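Local coordinates for uncharacterized protein (Proteus penneri, PDB 3RD4), which is of unknown function, a small, mostly beta-stranded protein of the DUF2500 family whose biological role remains to be established, at residues Y7-D13 / V40-T46. Residue numbers count along the deposited sequence, not the author numbering.
Sequences YMVEVID and VTFRLTT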
loop_
_atom_site.group_PDB
_atom_site.type_symbol
_atom_site.label_atom_id
_atom_site.label_comp_id
_atom_site.label_asym_id
_atom_site.label_seq_id
_atom_site.Cartn_x
_atom_site.Cartn_y
_atom_site.Cartn_z
ATOM N N TYR B 7 -20.769 5.466 12.438
ATOM C CA TYR B 7 -20.501 4.092 12.049
ATOM C C TYR B 7 -20.377 3.253 13.322
ATOM O O TYR B 7 -19.417 3.412 14.080
ATOM C CB TYR B 7 -19.193 3.969 11.255
ATOM C CG TYR B 7 -19.107 4.800 9.998
ATOM C CD1 TYR B 7 -18.466 6.044 10.010
ATOM C CD2 TYR B 7 -19.650 4.347 8.795
ATOM C CE1 TYR B 7 -18.363 6.826 8.854
ATOM C CE2 TYR B 7 -19.556 5.120 7.626
ATOM C CZ TYR B 7 -18.910 6.361 7.667
ATOM O OH TYR B 7 -18.813 7.147 6.536
ATOM N N MET B 8 -21.358 2.385 13.574
ATOM C CA MET B 8 -21.313 1.505 14.739
ATOM C C MET B 8 -20.174 0.558 14.415
ATOM O O MET B 8 -20.237 -0.198 13.445
ATOM C CB MET B 8 -22.634 0.757 14.891
ATOM C CG MET B 8 -23.795 1.696 15.204
ATOM S SD MET B 8 -23.375 2.752 16.612
ATOM C CE MET B 8 -22.967 1.470 17.866
ATOM N N VAL B 9 -19.130 0.594 15.229
ATOM C CA VAL B 9 -17.960 -0.192 14.923
ATOM C C VAL B 9 -17.359 -0.974 16.074
ATOM O O VAL B 9 -17.861 -0.952 17.188
ATOM C CB VAL B 9 -16.903 0.749 14.305
ATOM C CG1 VAL B 9 -16.211 1.556 15.386
ATOM C CG2 VAL B 9 -15.937 -0.036 13.490
ATOM N N GLU B 10 -16.283 -1.687 15.765
ATOM C CA GLU B 10 -15.542 -2.512 16.721
ATOM C C GLU B 10 -14.061 -2.359 16.389
ATOM O O GLU B 10 -13.666 -2.441 15.225
ATOM C CB GLU B 10 -15.968 -3.983 16.595
ATOM C CG GLU B 10 -15.067 -5.002 17.299
ATOM C CD GLU B 10 -15.611 -6.445 17.216
ATOM O OE1 GLU B 10 -16.044 -6.885 16.119
ATOM O OE2 GLU B 10 -15.591 -7.147 18.259
ATOM N N VAL B 11 -13.252 -2.117 17.414
ATOM C CA VAL B 11 -11.821 -1.926 17.229
ATOM C C VAL B 11 -11.126 -3.265 17.046
ATOM O O VAL B 11 -11.078 -4.065 17.967
ATOM C CB VAL B 11 -11.207 -1.195 18.438
ATOM C CG1 VAL B 11 -9.746 -0.945 18.188
ATOM C CG2 VAL B 11 -11.943 0.123 18.689
ATOM N N ILE B 12 -10.585 -3.501 15.855
ATOM C CA ILE B 12 -9.901 -4.749 15.555
ATOM C C ILE B 12 -8.390 -4.672 15.674
ATOM O O ILE B 12 -7.769 -5.570 16.218
ATOM C CB ILE B 12 -10.210 -5.227 14.124
ATOM C CG1 ILE B 12 -11.575 -5.890 14.077
ATOM C CG2 ILE B 12 -9.165 -6.217 13.659
ATOM C CD1 ILE B 12 -12.710 -4.960 14.413
ATOM N N ASP B 13 -7.791 -3.607 15.158
ATOM C CA ASP B 13 -6.337 -3.494 15.183
ATOM C C ASP B 13 -5.825 -2.158 15.707
ATOM O O ASP B 13 -6.598 -1.242 15.942
ATOM C CB ASP B 13 -5.794 -3.713 13.770
ATOM C CG ASP B 13 -4.475 -4.459 13.762
ATOM O OD1 ASP B 13 -3.572 -4.099 14.559
ATOM O OD2 ASP B 13 -4.347 -5.405 12.946
ATOM N N VAL B 40 -5.580 2.883 13.452
ATOM C CA VAL B 40 -6.380 1.865 14.106
ATOM C C VAL B 40 -7.392 1.348 13.095
ATOM O O VAL B 40 -7.939 2.107 12.301
ATOM C CB VAL B 40 -7.087 2.394 15.415
ATOM C CG1 VAL B 40 -7.376 3.857 15.330
ATOM C CG2 VAL B 40 -8.377 1.645 15.639
ATOM N N THR B 41 -7.601 0.041 13.093
ATOM C CA THR B 41 -8.544 -0.558 12.158
ATOM C C THR B 41 -9.923 -0.775 12.794
ATOM O O THR B 41 -10.070 -1.564 13.732
ATOM C CB THR B 41 -8.008 -1.906 11.637
ATOM O OG1 THR B 41 -6.753 -1.693 10.984
ATOM C CG2 THR B 41 -8.975 -2.513 10.644
ATOM N N PHE B 42 -10.926 -0.067 12.278
ATOM C CA PHE B 42 -12.297 -0.179 12.764
ATOM C C PHE B 42 -13.104 -1.074 11.830
ATOM O O PHE B 42 -13.008 -0.939 10.610
ATOM C CB PHE B 42 -12.961 1.193 12.806
ATOM C CG PHE B 42 -12.302 2.156 13.739
ATOM C CD1 PHE B 42 -11.390 3.085 13.264
ATOM C CD2 PHE B 42 -12.588 2.133 15.093
ATOM C CE1 PHE B 42 -10.774 3.973 14.124
ATOM C CE2 PHE B 42 -11.976 3.017 15.957
ATOM C CZ PHE B 42 -11.068 3.939 15.471
ATOM N N ARG B 43 -13.887 -1.995 12.386
ATOM C CA ARG B 43 -14.723 -2.850 11.550
ATOM C C ARG B 43 -16.201 -2.597 11.839
ATOM O O ARG B 43 -16.623 -2.687 12.988
ATOM C CB ARG B 43 -14.409 -4.317 11.792
ATOM C CG ARG B 43 -15.347 -5.249 11.042
ATOM C CD ARG B 43 -14.897 -6.692 11.165
ATOM N NE ARG B 43 -13.645 -6.926 10.451
ATOM C CZ ARG B 43 -12.583 -7.521 10.986
ATOM N NH1 ARG B 43 -12.623 -7.943 12.242
ATOM N NH2 ARG B 43 -11.477 -7.679 10.271
ATOM N N LEU B 44 -16.983 -2.268 10.807
ATOM C CA LEU B 44 -18.419 -2.017 10.983
ATOM C C LEU B 44 -19.086 -3.200 11.668
ATOM O O LEU B 44 -18.981 -4.343 11.210
ATOM C CB LEU B 44 -19.101 -1.762 9.640
ATOM C CG LEU B 44 -19.256 -0.312 9.182
ATOM C CD1 LEU B 44 -20.341 0.384 9.982
ATOM C CD2 LEU B 44 -17.935 0.393 9.333
ATOM N N THR B 45 -19.768 -2.908 12.771
ATOM C CA THR B 45 -20.449 -3.921 13.564
ATOM C C THR B 45 -21.836 -4.225 12.986
ATOM O O THR B 45 -22.556 -5.096 13.481
ATOM C CB THR B 45 -20.579 -3.453 15.026
ATOM O OG1 THR B 45 -20.874 -4.575 15.863
ATOM C CG2 THR B 45 -21.691 -2.418 15.158
ATOM N N THR B 46 -22.200 -3.503 11.931
ATOM C CA THR B 46 -23.487 -3.701 11.275
ATOM C C THR B 46 -23.514 -5.019 10.505
ATOM O O THR B 46 -23.844 -6.070 11.062
ATOM C CB THR B 46 -23.799 -2.560 10.278
ATOM O OG1 THR B 46 -22.695 -2.390 9.383
ATOM C CG2 THR B 46 -24.043 -1.256 11.016
#
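This is an antiparallel strand pairing with a classic beta bulge, joining the long N-terminal strand 4-20, central in the five-stranded sheet, to strand 34-44. The short axes come within 4.5 Å and run at 133°, so the pair is strongly twisted. Glu10 and Arg43 form a hydrogen-bonded pair: Arg43 N gives to Glu10 O at 2.9 Å and Glu10 N to Arg43 O at 3.0 Å. One residue on, Val11 and Phe42 make a non-hydrogen-bonded pair and send their side chains to the same face, Val11 CG2 lying 4.0 Å from Phe42 CE2. Phe82 of strand 78-84 meets the Phe42 ring and also touches Val9 and Val11, building a hydrophobic core. Arg43 lies on the other face, with Glu10, and its guanidinium forms a salt bridge with Asp51 of strand 50-56. Where strand 34-44 ends, Thr45 N still bonds Met8 O at 2.8 Å. At the bulge, Ile12 and Asp13 both face Thr41, whose O accepts Ile12 N at 2.9 Å and, weakly, Asp13 N at 3.4 Å.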